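Local coordinates for protein alpha-toxin (Clostridium novyi, PDB 2VK9) that is a large clostridial toxin whose catalytic domain is of the TcdA/TcdB type and has the GT-A fold, at residues A[112-123]-A[322-330]. Sequence-based numbering, arbitrary orientation.
Sequences QSLEYYNMWKMF and KKLMNNYPY
Glu115 and Met325 bring the backbones of helix 112-123 and loop 322-330 nearest, their CA atoms 6.3 Å apart, and the loop runs against the helix so that Leu324 faces Met119 and Asn327 lies by Gln112. Glu115 carries the polar part: its OE2 accepts a hydrogen bond from Asn326 N at 2.7 Å, on the syn side and 21° out of the carboxylate plane, and a second from Asn327 N at 3.1 Å; both bonds are bent, and the one from Asn327 N is weak. Two successive amides of the loop thus share one carboxylate oxygen. The side chain bends at chi2 (-94°) on its way to the loop, and its CB and OE1 lie against Met325 CG. Met325 then sends its CE to the ring of Tyr116, meeting CD2 and CE2 obliquely, while its SD touches the CE of Met119. Helix 307-321 ends in a Schellman motif at Lys323. The contact sets the loop that follows it against helix 111-123, the crossover helix that links the neighbouring parallel strands 99-103 and 128-133 (a beta-alpha-beta unit) of this GT-A domain. Toward the C-terminal end of the helix segment, Leu324 fits among Met119, Met122 and Phe123: CB meets Met119 CE at 3.7 Å, CD2 meets Met122 CE, and CD1 comes to the edge of the Phe123 ring. At the other end Tyr116 OH comes in plane to the edge of the Tyr328 ring, 3.6 Å from CE2; Tyr116 OH is hydrogen-bonded to Asp519 N and Tyr328 OH to His518 N.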
loop_
_atom_site.group_PDB
_atom_site.type_symbol
_atom_site.label_atom_id
_atom_site.label_comp_id
_atom_site.label_asym_id
_atom_site.label_seq_id
_atom_site.Cartn_x
_atom_site.Cartn_y
_atom_site.Cartn_z
ATOM N N GLN A 112 -18.422 -10.895 6.459
ATOM C CA GLN A 112 -17.196 -11.686 6.482
ATOM C C GLN A 112 -16.107 -10.954 7.252
ATOM O O GLN A 112 -15.395 -11.567 8.049
ATOM C CB GLN A 112 -16.700 -12.011 5.076
ATOM C CG GLN A 112 -17.484 -13.095 4.369
ATOM C CD GLN A 112 -18.686 -12.550 3.588
ATOM O OE1 GLN A 112 -19.110 -11.390 3.760
ATOM N NE2 GLN A 112 -19.242 -13.396 2.718
ATOM N N SER A 113 -15.992 -9.643 7.018
ATOM C CA SER A 113 -15.019 -8.811 7.730
ATOM C C SER A 113 -15.221 -8.861 9.234
ATOM O O SER A 113 -14.240 -8.859 9.972
ATOM C CB SER A 113 -15.065 -7.361 7.258
ATOM O OG SER A 113 -14.668 -7.245 5.903
ATOM N N LEU A 114 -16.479 -8.909 9.684
ATOM C CA LEU A 114 -16.789 -9.049 11.113
ATOM C C LEU A 114 -16.298 -10.376 11.682
ATOM O O LEU A 114 -15.956 -10.460 12.861
ATOM C CB LEU A 114 -18.285 -8.915 11.389
ATOM C CG LEU A 114 -19.006 -7.621 11.058
ATOM C CD1 LEU A 114 -20.373 -7.629 11.633
ATOM C CD2 LEU A 114 -18.277 -6.451 11.584
ATOM N N GLU A 115 -16.280 -11.407 10.839
ATOM C CA GLU A 115 -15.757 -12.712 11.217
ATOM C C GLU A 115 -14.235 -12.658 11.305
ATOM O O GLU A 115 -13.662 -13.095 12.307
ATOM C CB GLU A 115 -16.192 -13.784 10.219
ATOM C CG GLU A 115 -17.669 -14.170 10.275
ATOM C CD GLU A 115 -17.963 -15.392 11.161
ATOM O OE1 GLU A 115 -17.440 -15.479 12.310
ATOM O OE2 GLU A 115 -18.743 -16.263 10.703
ATOM N N TYR A 116 -13.589 -12.105 10.272
ATOM C CA TYR A 116 -12.127 -11.988 10.233
ATOM C C TYR A 116 -11.614 -11.178 11.416
ATOM O O TYR A 116 -10.612 -11.520 12.034
ATOM C CB TYR A 116 -11.648 -11.318 8.940
ATOM C CG TYR A 116 -11.743 -12.136 7.671
ATOM C CD1 TYR A 116 -10.732 -12.090 6.716
ATOM C CD2 TYR A 116 -12.854 -12.934 7.405
ATOM C CE1 TYR A 116 -10.825 -12.826 5.526
ATOM C CE2 TYR A 116 -12.954 -13.674 6.225
ATOM C CZ TYR A 116 -11.940 -13.612 5.291
ATOM O OH TYR A 116 -12.065 -14.331 4.123
ATOM N N TYR A 117 -12.320 -10.098 11.716
ATOM C CA TYR A 117 -11.949 -9.188 12.781
ATOM C C TYR A 117 -12.022 -9.898 14.115
ATOM O O TYR A 117 -11.158 -9.728 14.971
ATOM C CB TYR A 117 -12.908 -8.013 12.762
ATOM C CG TYR A 117 -12.621 -6.902 13.738
ATOM C CD1 TYR A 117 -11.396 -6.236 13.740
ATOM C CD2 TYR A 117 -13.599 -6.485 14.624
ATOM C CE1 TYR A 117 -11.159 -5.199 14.614
ATOM C CE2 TYR A 117 -13.379 -5.461 15.494
ATOM C CZ TYR A 117 -12.161 -4.814 15.490
ATOM O OH TYR A 117 -11.962 -3.786 16.379
ATOM N N ASN A 118 -13.067 -10.704 14.271
ATOM C CA ASN A 118 -13.264 -11.507 15.459
ATOM C C ASN A 118 -12.166 -12.557 15.619
ATOM O O ASN A 118 -11.795 -12.922 16.731
ATOM C CB ASN A 118 -14.625 -12.184 15.394
ATOM C CG ASN A 118 -14.962 -12.917 16.668
ATOM O OD1 ASN A 118 -15.048 -12.310 17.731
ATOM N ND2 ASN A 118 -15.141 -14.231 16.573
ATOM N N MET A 119 -11.665 -13.041 14.489
ATOM C CA MET A 119 -10.647 -14.067 14.471
ATOM C C MET A 119 -9.354 -13.489 15.055
ATOM O O MET A 119 -8.723 -14.091 15.921
ATOM C CB MET A 119 -10.464 -14.544 13.035
ATOM C CG MET A 119 -9.457 -15.653 12.837
ATOM S SD MET A 119 -10.091 -17.284 13.224
ATOM C CE MET A 119 -11.742 -17.142 12.555
ATOM N N TRP A 120 -8.991 -12.300 14.585
ATOM C CA TRP A 120 -7.895 -11.534 15.150
ATOM C C TRP A 120 -8.075 -11.276 16.643
ATOM O O TRP A 120 -7.130 -11.428 17.418
ATOM C CB TRP A 120 -7.749 -10.218 14.399
ATOM C CG TRP A 120 -7.070 -10.389 13.096
ATOM C CD1 TRP A 120 -7.643 -10.351 11.864
ATOM C CD2 TRP A 120 -5.679 -10.649 12.886
ATOM N NE1 TRP A 120 -6.694 -10.562 10.895
ATOM C CE2 TRP A 120 -5.477 -10.740 11.498
ATOM C CE3 TRP A 120 -4.583 -10.806 13.736
ATOM C CZ2 TRP A 120 -4.226 -10.982 10.939
ATOM C CZ3 TRP A 120 -3.342 -11.048 13.179
ATOM C CH2 TRP A 120 -3.174 -11.137 11.794
ATOM N N LYS A 121 -9.295 -10.900 17.030
ATOM C CA LYS A 121 -9.644 -10.656 18.421
ATOM C C LYS A 121 -9.480 -11.889 19.299
ATOM O O LYS A 121 -9.016 -11.789 20.440
ATOM C CB LYS A 121 -11.073 -10.150 18.523
ATOM C CG LYS A 121 -11.205 -8.644 18.454
ATOM C CD LYS A 121 -12.656 -8.227 18.626
ATOM C CE LYS A 121 -12.755 -6.737 18.768
ATOM N NZ LYS A 121 -14.169 -6.279 18.716
ATOM N N MET A 122 -9.858 -13.046 18.766
ATOM C CA MET A 122 -9.798 -14.293 19.516
ATOM C C MET A 122 -8.379 -14.734 19.863
ATOM O O MET A 122 -8.160 -15.325 20.919
ATOM C CB MET A 122 -10.491 -15.405 18.749
ATOM C CG MET A 122 -12.000 -15.470 18.937
ATOM S SD MET A 122 -12.722 -16.634 17.741
ATOM C CE MET A 122 -12.042 -18.188 18.335
ATOM N N PHE A 123 -7.420 -14.429 18.992
ATOM C CA PHE A 123 -6.072 -14.974 19.123
ATOM C C PHE A 123 -5.004 -13.993 19.602
ATOM O O PHE A 123 -3.828 -14.366 19.735
ATOM C CB PHE A 123 -5.632 -15.629 17.808
ATOM C CG PHE A 123 -6.348 -16.903 17.512
ATOM C CD1 PHE A 123 -7.475 -16.908 16.705
ATOM C CD2 PHE A 123 -5.907 -18.101 18.051
ATOM C CE1 PHE A 123 -8.154 -18.087 16.443
ATOM C CE2 PHE A 123 -6.570 -19.282 17.792
ATOM C CZ PHE A 123 -7.697 -19.277 16.990
ATOM N N LYS A 322 -12.915 -26.702 13.926
ATOM C CA LYS A 322 -12.628 -26.007 15.177
ATOM C C LYS A 322 -13.643 -24.905 15.465
ATOM O O LYS A 322 -13.526 -24.188 16.468
ATOM C CB LYS A 322 -11.205 -25.453 15.164
ATOM C CG LYS A 322 -10.135 -26.533 15.176
ATOM C CD LYS A 322 -10.131 -27.302 16.489
ATOM C CE LYS A 322 -9.042 -28.353 16.495
ATOM N NZ LYS A 322 -8.783 -28.885 17.857
ATOM N N LYS A 323 -14.640 -24.801 14.583
ATOM C CA LYS A 323 -15.768 -23.874 14.723
ATOM C C LYS A 323 -15.314 -22.446 15.039
ATOM O O LYS A 323 -15.674 -21.872 16.057
ATOM C CB LYS A 323 -16.800 -24.411 15.732
ATOM C CG LYS A 323 -17.594 -25.641 15.224
ATOM C CD LYS A 323 -18.670 -26.119 16.229
ATOM C CE LYS A 323 -18.068 -26.923 17.394
ATOM N NZ LYS A 323 -19.069 -27.267 18.437
ATOM N N LEU A 324 -14.519 -21.888 14.136
ATOM C CA LEU A 324 -13.951 -20.558 14.295
ATOM C C LEU A 324 -14.755 -19.456 13.598
ATOM O O LEU A 324 -14.570 -18.281 13.877
ATOM C CB LEU A 324 -12.513 -20.545 13.774
ATOM C CG LEU A 324 -11.507 -21.395 14.537
ATOM C CD1 LEU A 324 -10.121 -21.120 14.021
ATOM C CD2 LEU A 324 -11.593 -21.099 16.024
ATOM N N MET A 325 -15.637 -19.842 12.686
ATOM C CA MET A 325 -16.385 -18.906 11.860
ATOM C C MET A 325 -17.672 -19.579 11.416
ATOM O O MET A 325 -17.676 -20.764 11.082
ATOM C CB MET A 325 -15.573 -18.552 10.617
ATOM C CG MET A 325 -14.740 -17.299 10.720
ATOM S SD MET A 325 -13.325 -17.421 9.621
ATOM C CE MET A 325 -13.282 -15.786 8.929
ATOM N N ASN A 326 -18.766 -18.832 11.404
ATOM C CA ASN A 326 -20.042 -19.400 10.999
ATOM C C ASN A 326 -20.298 -19.408 9.500
ATOM O O ASN A 326 -21.169 -20.130 9.015
ATOM C CB ASN A 326 -21.180 -18.701 11.724
ATOM C CG ASN A 326 -21.522 -19.374 13.023
ATOM O OD1 ASN A 326 -21.447 -20.607 13.135
ATOM N ND2 ASN A 326 -21.910 -18.577 14.021
ATOM N N ASN A 327 -19.532 -18.616 8.764
ATOM C CA ASN A 327 -19.820 -18.403 7.363
ATOM C C ASN A 327 -18.548 -18.519 6.550
ATOM O O ASN A 327 -18.126 -17.575 5.887
ATOM C CB ASN A 327 -20.485 -17.031 7.183
ATOM C CG ASN A 327 -21.133 -16.854 5.817
ATOM O OD1 ASN A 327 -21.297 -17.814 5.061
ATOM N ND2 ASN A 327 -21.502 -15.614 5.496
ATOM N N TYR A 328 -17.922 -19.687 6.623
ATOM C CA TYR A 328 -16.728 -19.946 5.838
ATOM C C TYR A 328 -16.845 -21.315 5.182
ATOM O O TYR A 328 -16.319 -22.305 5.703
ATOM C CB TYR A 328 -15.485 -19.840 6.720
ATOM C CG TYR A 328 -14.234 -19.424 5.985
ATOM C CD1 TYR A 328 -13.275 -20.366 5.620
ATOM C CD2 TYR A 328 -14.002 -18.090 5.659
ATOM C CE1 TYR A 328 -12.119 -19.994 4.950
ATOM C CE2 TYR A 328 -12.852 -17.707 4.988
ATOM C CZ TYR A 328 -11.915 -18.666 4.639
ATOM O OH TYR A 328 -10.769 -18.308 3.978
ATOM N N PRO A 329 -17.564 -21.378 4.040
ATOM C CA PRO A 329 -17.826 -22.624 3.300
ATOM C C PRO A 329 -16.566 -23.305 2.748
ATOM O O PRO A 329 -15.531 -22.653 2.589
ATOM C CB PRO A 329 -18.733 -22.166 2.153
ATOM C CG PRO A 329 -18.504 -20.712 2.027
ATOM C CD PRO A 329 -18.205 -20.218 3.393
ATOM N N TYR A 330 -16.659 -24.606 2.466
ATOM C CA TYR A 330 -15.558 -25.359 1.850
ATOM C C TYR A 330 -15.442 -25.069 0.351
ATOM O O TYR A 330 -15.510 -25.982 -0.468
ATOM C CB TYR A 330 -15.755 -26.859 2.058
ATOM C CG TYR A 330 -15.366 -27.369 3.420
ATOM C CD1 TYR A 330 -16.327 -27.627 4.388
ATOM C CD2 TYR A 330 -14.030 -27.619 3.736
ATOM C CE1 TYR A 330 -15.968 -28.113 5.643
ATOM C CE2 TYR A 330 -13.658 -28.103 4.984
ATOM C CZ TYR A 330 -14.630 -28.345 5.934
ATOM O OH TYR A 330 -14.267 -28.820 7.174
#